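Local coordinates for uncharacterized protein (Bacteroides fragilis, PDB 3NNG), which is of unknown function but contains an F5/8 type C domain, a calcium-containing beta-sandwich whose relatives commonly bind cell-surface carbohydrates or phospholipids, at residues T75-T80 and K136-N141; V107-V112 and A126-P131. The protein carries 1 engineered substitution. All blocks are in the same frame, centred on the assembly; numbering follows the deposited sequence.

Contact 1: T75-T80 and K136-N141; sequences TGFSVT and KEFRIN
Phe138 sets the edge of its ring against one face of Phe77, a T-shaped (edge-to-face) pair inside the beta-sandwich of the F5/8 type C domain. Residues 75-80 and 136-141 face each other across the core rather than pairing: the nearest alpha carbons, Phe77 CA and Ile140 CA, are 10.1 Å apart, and side chains fill the gap. The ring centroids lie 5.6 Å apart with their planes at 61°. Phe138 CZ comes down beside the centre of the Phe77 ring, toward its rim, and is 4.0 Å from Phe77 CG. Ile140, two residues further along the same strand face, meets the other end of that ring. Its chain is extended, with CG1 trans to the backbone N (chi1 -180°) and CD1 stretched on from there (chi2 168°), so the terminal methyl crosses the gap. In the plane of the Phe77 ring, at its edge, sits Val79 CG1 from the same strand. Ile96 of strand 93-100 touches all three contact residues, and Phe115 and Leu156 also pack on Phe77, so the three touching residues are buried among other apolar side chains. Ile140 CD1 ends 3.8 Å from Phe77 CE2, approaching that ring obliquely.

Contact 2: V107-V112 and A126-P131; sequences VTYPRV and AAIEPP
A chi1 of -171° swings the Tyr109 ring opposite its own backbone N and across to Ile128, whose bent chain (chi2 -74°) folds CD1 over the ring. The tyrosine thereby joins strand 107-114 to the corner of strand 124-144 at which the chain passes from one face of the F5/8 type C beta-sandwich to the other. The two side chains run past each other in opposite directions. Ile128 CD1 stands 4.0 Å from the Tyr109 ring centroid, almost on the ring normal, in a CH-pi contact over the middle of one face. The second branch of the isoleucine touches nearer the hydroxyl end, with Ile128 CG2 4.0 Å from Tyr109 CE1. Beyond the ring, the phenol oxygen reaches the backbone. It accepts a nearly straight hydrogen bond from the amide of Glu129 (Glu129 N to Tyr109 OH 3.2 Å, 159° at the hydrogen), which comes in obliquely to the ring. The carbonyl oxygen of Glu129 lies at the ring edge, in plane, 3.9 Å from Tyr109 CE1. These contacts grip the chain just before a cis peptide bond to Pro130, in the turn of the corner. A water in the plane of the ring also approaches the hydroxyl, but at 2.5 Å from Tyr109 OH the distance is so short that this link is doubtful. The same water donates a hydrogen bond of 2.7 Å to Ala127 O.

After several earlier strands the chain lays down strand 71-79, then 93-100 and 107-114, and then the long broken strand 124-144, which supplies the second half of both contacts. Contact 2 closes a short loop of 13 residues between 107-112 and 126-131, nested inside the 55-residue loop closed by contact 1. The corner at residues 129 and 130 lets one strand serve both: residues before it pair antiparallel with 71-79, while 136-141 faces that strand across the core. The two contacts also touch directly, through probable backbone hydrogen bonds from Ala126 N to Phe77 O and Ile128 N to Thr75 O. Together they tie the buried centre of the sandwich to its partly exposed side.

Contact 1: T75-T80 and K136-N141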
ATOM      1  N   THR A  75      -0.472   8.773   9.779  1.00 16.04           N
ATOM      2  CA  THR A  75       0.465   8.336  10.817  1.00 15.95           C
ATOM      3  C   THR A  75       1.251   7.076  10.433  1.00 22.82           C
ATOM      4  O   THR A  75       2.269   6.757  11.036  1.00 18.24           O
ATOM      5  CB  THR A  75      -0.232   8.133  12.191  1.00 27.75           C
ATOM      6  OG1 THR A  75       0.763   7.915  13.198  1.00 45.30           O
ATOM      7  CG2 THR A  75      -1.184   6.938  12.162  1.00 12.87           C
ATOM      8  N   GLY A  76       0.790   6.367   9.417  1.00 22.05           N
ATOM      9  CA  GLY A  76       1.511   5.197   8.956  1.00 19.82           C
ATOM     10  C   GLY A  76       0.634   4.389   8.031  1.00 21.64           C
ATOM     11  O   GLY A  76      -0.478   4.808   7.712  1.00 16.45           O
ATOM     12  N   PHE A  77       1.125   3.227   7.603  1.00 18.11           N
ATOM     13  CA  PHE A  77       0.303   2.330   6.820  1.00 11.58           C
ATOM     14  C   PHE A  77       0.670   0.894   7.170  1.00 20.51           C
ATOM     15  O   PHE A  77       1.625   0.640   7.916  1.00 16.32           O
ATOM     16  CB  PHE A  77       0.497   2.600   5.323  1.00 10.36           C
ATOM     17  CG  PHE A  77       1.839   2.197   4.813  1.00 16.90           C
ATOM     18  CD1 PHE A  77       2.941   3.024   4.989  1.00 26.69           C
ATOM     19  CD2 PHE A  77       2.010   0.984   4.176  1.00 17.19           C
ATOM     20  CE1 PHE A  77       4.193   2.646   4.525  1.00 22.62           C
ATOM     21  CE2 PHE A  77       3.251   0.589   3.719  1.00 16.30           C
ATOM     22  CZ  PHE A  77       4.348   1.427   3.888  1.00 26.40           C
ATOM     23  N   SER A  78      -0.089  -0.048   6.628  1.00 19.15           N
ATOM     24  CA  SER A  78       0.179  -1.452   6.860  1.00 20.36           C
ATOM     25  C   SER A  78      -0.156  -2.256   5.628  1.00 22.33           C
ATOM     26  O   SER A  78      -1.090  -1.921   4.887  1.00 23.24           O
ATOM     27  CB  SER A  78      -0.649  -1.967   8.037  1.00 15.54           C
ATOM     28  OG  SER A  78      -2.003  -2.123   7.651  1.00 16.49           O
ATOM     29  N   VAL A  79       0.605  -3.331   5.429  1.00 18.65           N
ATOM     30  CA  VAL A  79       0.391  -4.242   4.320  1.00 10.59           C
ATOM     31  C   VAL A  79       0.421  -5.676   4.852  1.00 18.28           C
ATOM     32  O   VAL A  79       0.992  -5.938   5.916  1.00 16.39           O
ATOM     33  CB  VAL A  79       1.448  -4.021   3.198  1.00  8.63           C
ATOM     34  CG1 VAL A  79       1.312  -2.614   2.612  1.00  6.47           C
ATOM     35  CG2 VAL A  79       2.872  -4.221   3.724  1.00  8.55           C
ATOM     36  N   THR A  80      -0.221  -6.589   4.126  1.00 18.63           N
ATOM     37  CA  THR A  80      -0.195  -8.017   4.448  1.00 17.53           C
ATOM     38  C   THR A  80       0.591  -8.774   3.381  1.00 14.14           C
ATOM     39  O   THR A  80       1.109  -8.170   2.437  1.00 16.18           O
ATOM     40  CB  THR A  80      -1.623  -8.606   4.486  1.00 17.05           C
ATOM     41  OG1 THR A  80      -2.231  -8.457   3.195  1.00 19.97           O
ATOM     42  CG2 THR A  80      -2.491  -7.878   5.542  1.00 17.75           C
ATOM     43  N   LYS A 136      -3.905  13.760   0.442  1.00 14.65           N
ATOM     44  CA  LYS A 136      -5.056  13.527  -0.452  1.00 13.12           C
ATOM     45  C   LYS A 136      -4.815  12.331  -1.368  1.00 15.52           C
ATOM     46  O   LYS A 136      -5.753  11.634  -1.749  1.00 19.21           O
ATOM     47  CB  LYS A 136      -5.369  14.780  -1.286  1.00 21.31           C
ATOM     48  CG  LYS A 136      -6.629  14.692  -2.175  1.00 20.71           C
ATOM     49  CD  LYS A 136      -7.842  14.311  -1.350  1.00 27.04           C
ATOM     50  CE  LYS A 136      -9.152  14.678  -2.029  1.00 38.52           C
ATOM     51  NZ  LYS A 136      -9.533  13.832  -3.185  1.00 36.71           N
ATOM     52  N   GLU A 137      -3.551  12.090  -1.702  1.00 12.81           N
ATOM     53  CA  GLU A 137      -3.166  10.961  -2.548  1.00 21.41           C
ATOM     54  C   GLU A 137      -1.929  10.235  -1.968  1.00 20.67           C
ATOM     55  O   GLU A 137      -0.998  10.873  -1.477  1.00 19.77           O
ATOM     56  CB  GLU A 137      -2.886  11.466  -3.972  1.00 18.21           C
ATOM     57  CG  GLU A 137      -2.921  10.409  -5.049  1.00 21.44           C
ATOM     58  CD  GLU A 137      -3.043  11.009  -6.450  1.00 26.55           C
ATOM     59  OE1 GLU A 137      -3.025  12.262  -6.558  1.00 20.43           O
ATOM     60  OE2 GLU A 137      -3.152  10.224  -7.430  1.00 18.15           O
ATOM     61  N   PHE A 138      -1.925   8.906  -2.033  1.00 15.55           N
ATOM     62  CA  PHE A 138      -0.859   8.086  -1.458  1.00 13.04           C
ATOM     63  C   PHE A 138      -0.408   7.088  -2.505  1.00 17.28           C
ATOM     64  O   PHE A 138      -1.240   6.419  -3.116  1.00 14.59           O
ATOM     65  CB  PHE A 138      -1.397   7.352  -0.222  1.00  4.98           C
ATOM     66  CG  PHE A 138      -0.480   6.279   0.341  1.00 16.44           C
ATOM     67  CD1 PHE A 138      -0.437   5.016  -0.220  1.00  7.15           C
ATOM     68  CD2 PHE A 138       0.264   6.513   1.494  1.00 10.95           C
ATOM     69  CE1 PHE A 138       0.369   4.018   0.312  1.00 14.76           C
ATOM     70  CE2 PHE A 138       1.079   5.532   2.034  1.00 16.79           C
ATOM     71  CZ  PHE A 138       1.128   4.268   1.448  1.00 10.78           C
ATOM     72  N   ARG A 139       0.904   7.000  -2.728  1.00 17.27           N
ATOM     73  CA  ARG A 139       1.463   5.982  -3.622  1.00 12.89           C
ATOM     74  C   ARG A 139       2.536   5.165  -2.922  1.00 15.95           C
ATOM     75  O   ARG A 139       3.392   5.718  -2.223  1.00 16.65           O
ATOM     76  CB  ARG A 139       2.052   6.597  -4.899  1.00 14.48           C
ATOM     77  CG  ARG A 139       2.495   5.530  -5.938  1.00 14.39           C
ATOM     78  CD  ARG A 139       2.694   6.126  -7.350  1.00 13.12           C
ATOM     79  NE  ARG A 139       1.491   6.799  -7.840  1.00 15.13           N
ATOM     80  CZ  ARG A 139       1.269   7.104  -9.123  1.00 22.06           C
ATOM     81  NH1 ARG A 139       2.161   6.791 -10.055  1.00 13.27           N
ATOM     82  NH2 ARG A 139       0.154   7.728  -9.480  1.00 16.72           N
ATOM     83  N   ILE A 140       2.503   3.852  -3.124  1.00 16.75           N
ATOM     84  CA  ILE A 140       3.594   3.008  -2.672  1.00 12.98           C
ATOM     85  C   ILE A 140       4.349   2.385  -3.849  1.00 15.91           C
ATOM     86  O   ILE A 140       3.802   1.571  -4.591  1.00 23.52           O
ATOM     87  CB  ILE A 140       3.115   1.944  -1.643  1.00 18.48           C
ATOM     88  CG1 ILE A 140       4.276   1.065  -1.178  1.00 14.94           C
ATOM     89  CG2 ILE A 140       1.970   1.107  -2.200  1.00  9.79           C
ATOM     90  CD1 ILE A 140       3.938   0.195   0.045  1.00  8.80           C
ATOM     91  N   ASN A 141       5.603   2.795  -4.029  1.00 11.77           N
ATOM     92  CA  ASN A 141       6.473   2.221  -5.053  1.00  8.48           C
ATOM     93  C   ASN A 141       7.211   1.016  -4.481  1.00 19.36           C
ATOM     94  O   ASN A 141       8.073   1.175  -3.599  1.00 16.88           O
ATOM     95  CB  ASN A 141       7.477   3.266  -5.552  1.00 19.82           C
ATOM     96  CG  ASN A 141       6.805   4.385  -6.337  1.00 28.90           C
ATOM     97  OD1 ASN A 141       6.057   4.122  -7.278  1.00 23.14           O
ATOM     98  ND2 ASN A 141       7.060   5.638  -5.947  1.00 27.27           N
TER

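Contact 2: V107-V112 and A126-P131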
ATOM      1  N   VAL A 107       5.360  14.765  -2.505  1.00 24.62           N
ATOM      2  CA  VAL A 107       6.436  14.721  -1.538  1.00 25.31           C
ATOM      3  C   VAL A 107       6.825  13.264  -1.287  1.00 27.32           C
ATOM      4  O   VAL A 107       5.961  12.395  -1.100  1.00 24.92           O
ATOM      5  CB  VAL A 107       6.016  15.414  -0.241  1.00 42.75           C
ATOM      6  CG1 VAL A 107       5.656  16.878  -0.521  1.00 44.91           C
ATOM      7  CG2 VAL A 107       4.828  14.727   0.345  1.00 51.51           C
ATOM      8  N   THR A 108       8.124  12.989  -1.323  1.00 15.34           N
ATOM      9  CA  THR A 108       8.617  11.632  -1.088  1.00 21.45           C
ATOM     10  C   THR A 108       8.992  11.465   0.379  1.00 22.64           C
ATOM     11  O   THR A 108       9.641  12.328   0.960  1.00 23.12           O
ATOM     12  CB  THR A 108       9.864  11.316  -1.942  1.00 29.53           C
ATOM     13  OG1 THR A 108       9.708  11.871  -3.249  1.00 31.92           O
ATOM     14  CG2 THR A 108      10.076   9.810  -2.058  1.00 34.34           C
ATOM     15  N   TYR A 109       8.570  10.365   0.981  1.00 23.84           N
ATOM     16  CA  TYR A 109       8.989  10.046   2.339  1.00 23.59           C
ATOM     17  C   TYR A 109      10.402   9.472   2.219  1.00 24.38           C
ATOM     18  O   TYR A 109      10.619   8.516   1.484  1.00 21.86           O
ATOM     19  CB  TYR A 109       8.023   9.039   2.964  1.00 22.42           C
ATOM     20  CG  TYR A 109       8.250   8.795   4.431  1.00 22.30           C
ATOM     21  CD1 TYR A 109       8.029   9.799   5.369  1.00 25.51           C
ATOM     22  CD2 TYR A 109       8.673   7.561   4.885  1.00 24.44           C
ATOM     23  CE1 TYR A 109       8.230   9.565   6.724  1.00 27.20           C
ATOM     24  CE2 TYR A 109       8.881   7.320   6.223  1.00 29.45           C
ATOM     25  CZ  TYR A 109       8.663   8.318   7.141  1.00 31.82           C
ATOM     26  OH  TYR A 109       8.874   8.051   8.478  1.00 32.29           O
ATOM     27  N   PRO A 110      11.373  10.072   2.919  1.00 27.89           N
ATOM     28  CA  PRO A 110      12.795   9.841   2.625  1.00 33.21           C
ATOM     29  C   PRO A 110      13.388   8.554   3.195  1.00 34.19           C
ATOM     30  O   PRO A 110      14.612   8.443   3.232  1.00 41.41           O
ATOM     31  CB  PRO A 110      13.474  11.044   3.282  1.00 34.76           C
ATOM     32  CG  PRO A 110      12.611  11.348   4.441  1.00 37.22           C
ATOM     33  CD  PRO A 110      11.193  10.999   4.050  1.00 35.92           C
ATOM     34  N   ARG A 111      12.556   7.611   3.631  1.00 33.51           N
ATOM     35  CA  ARG A 111      13.056   6.347   4.183  1.00 33.39           C
ATOM     36  C   ARG A 111      12.502   5.155   3.410  1.00 29.62           C
ATOM     37  O   ARG A 111      11.289   5.053   3.205  1.00 30.73           O
ATOM     38  CB  ARG A 111      12.635   6.197   5.658  1.00 36.28           C
ATOM     39  CG  ARG A 111      13.106   7.292   6.615  1.00 42.30           C
ATOM     40  CD  ARG A 111      14.616   7.434   6.580  1.00 54.69           C
ATOM     41  NE  ARG A 111      15.202   7.634   7.905  1.00 63.38           N
ATOM     42  CZ  ARG A 111      15.683   6.653   8.666  1.00 64.42           C
ATOM     43  NH1 ARG A 111      15.639   5.394   8.238  1.00 70.34           N
ATOM     44  NH2 ARG A 111      16.210   6.928   9.852  1.00 57.42           N
ATOM     45  N   VAL A 112      13.371   4.236   3.001  1.00 26.17           N
ATOM     46  CA  VAL A 112      12.900   2.954   2.489  1.00 26.04           C
ATOM     47  C   VAL A 112      12.222   2.176   3.623  1.00 24.14           C
ATOM     48  O   VAL A 112      12.791   2.021   4.692  1.00 23.16           O
ATOM     49  CB  VAL A 112      14.059   2.107   1.928  1.00 30.49           C
ATOM     50  CG1 VAL A 112      13.589   0.692   1.626  1.00 24.46           C
ATOM     51  CG2 VAL A 112      14.661   2.760   0.682  1.00 30.65           C
ATOM     52  N   ALA A 126       4.029   0.267   9.139  1.00 19.79           N
ATOM     53  CA  ALA A 126       5.148   1.152   8.875  1.00 24.03           C
ATOM     54  C   ALA A 126       4.741   2.560   9.280  1.00 21.36           C
ATOM     55  O   ALA A 126       3.809   3.131   8.715  1.00 20.87           O
ATOM     56  CB  ALA A 126       5.547   1.098   7.414  1.00 22.37           C
ATOM     57  N   ALA A 127       5.432   3.099  10.278  1.00 17.92           N
ATOM     58  CA  ALA A 127       5.131   4.417  10.816  1.00 23.77           C
ATOM     59  C   ALA A 127       5.545   5.539   9.864  1.00 29.76           C
ATOM     60  O   ALA A 127       6.578   5.461   9.198  1.00 26.32           O
ATOM     61  CB  ALA A 127       5.812   4.592  12.182  1.00 20.77           C
ATOM     62  N   ILE A 128       4.717   6.578   9.798  1.00 33.94           N
ATOM     63  CA  ILE A 128       5.065   7.803   9.088  1.00 25.00           C
ATOM     64  C   ILE A 128       5.270   8.896  10.133  1.00 24.24           C
ATOM     65  O   ILE A 128       4.332   9.284  10.850  1.00 22.70           O
ATOM     66  CB  ILE A 128       3.958   8.232   8.115  1.00 27.21           C
ATOM     67  CG1 ILE A 128       3.692   7.143   7.079  1.00 22.76           C
ATOM     68  CG2 ILE A 128       4.337   9.542   7.413  1.00 26.33           C
ATOM     69  CD1 ILE A 128       4.755   7.041   6.041  1.00 31.74           C
ATOM     70  N   GLU A 129       6.497   9.391  10.225  1.00 24.06           N
ATOM     71  CA  GLU A 129       6.867  10.251  11.336  1.00 23.93           C
ATOM     72  C   GLU A 129       7.594  11.525  10.908  1.00 33.26           C
ATOM     73  O   GLU A 129       8.580  11.462  10.167  1.00 33.10           O
ATOM     74  CB  GLU A 129       7.737   9.467  12.319  1.00 36.48           C
ATOM     75  CG  GLU A 129       8.098  10.255  13.570  1.00 52.57           C
ATOM     76  CD  GLU A 129       6.918  10.451  14.508  1.00 54.31           C
ATOM     77  OE1 GLU A 129       6.099   9.514  14.646  1.00 53.06           O
ATOM     78  OE2 GLU A 129       6.822  11.540  15.117  1.00 53.24           O
ATOM     79  N   PRO A 130       7.104  12.689  11.374  1.00 28.38           N
ATOM     80  CA  PRO A 130       5.851  12.839  12.122  1.00 21.92           C
ATOM     81  C   PRO A 130       4.718  12.561  11.151  1.00 19.73           C
ATOM     82  O   PRO A 130       4.983  12.478   9.951  1.00 23.54           O
ATOM     83  CB  PRO A 130       5.828  14.330  12.481  1.00 21.02           C
ATOM     84  CG  PRO A 130       7.203  14.808  12.296  1.00 29.03           C
ATOM     85  CD  PRO A 130       7.795  13.975  11.208  1.00 25.80           C
ATOM     86  N   PRO A 131       3.481  12.434  11.644  1.00 19.31           N
ATOM     87  CA  PRO A 131       2.369  12.209  10.714  1.00 21.69           C
ATOM     88  C   PRO A 131       2.312  13.322   9.660  1.00 20.19           C
ATOM     89  O   PRO A 131       2.638  14.480   9.964  1.00 19.55           O
ATOM     90  CB  PRO A 131       1.131  12.273  11.621  1.00 22.54           C
ATOM     91  CG  PRO A 131       1.648  12.041  13.022  1.00 19.41           C
ATOM     92  CD  PRO A 131       3.026  12.627  13.035  1.00 19.99           C
TER
HETATM   93  O   HOH W   1       9.231   5.681   9.277  1.00 35.00           O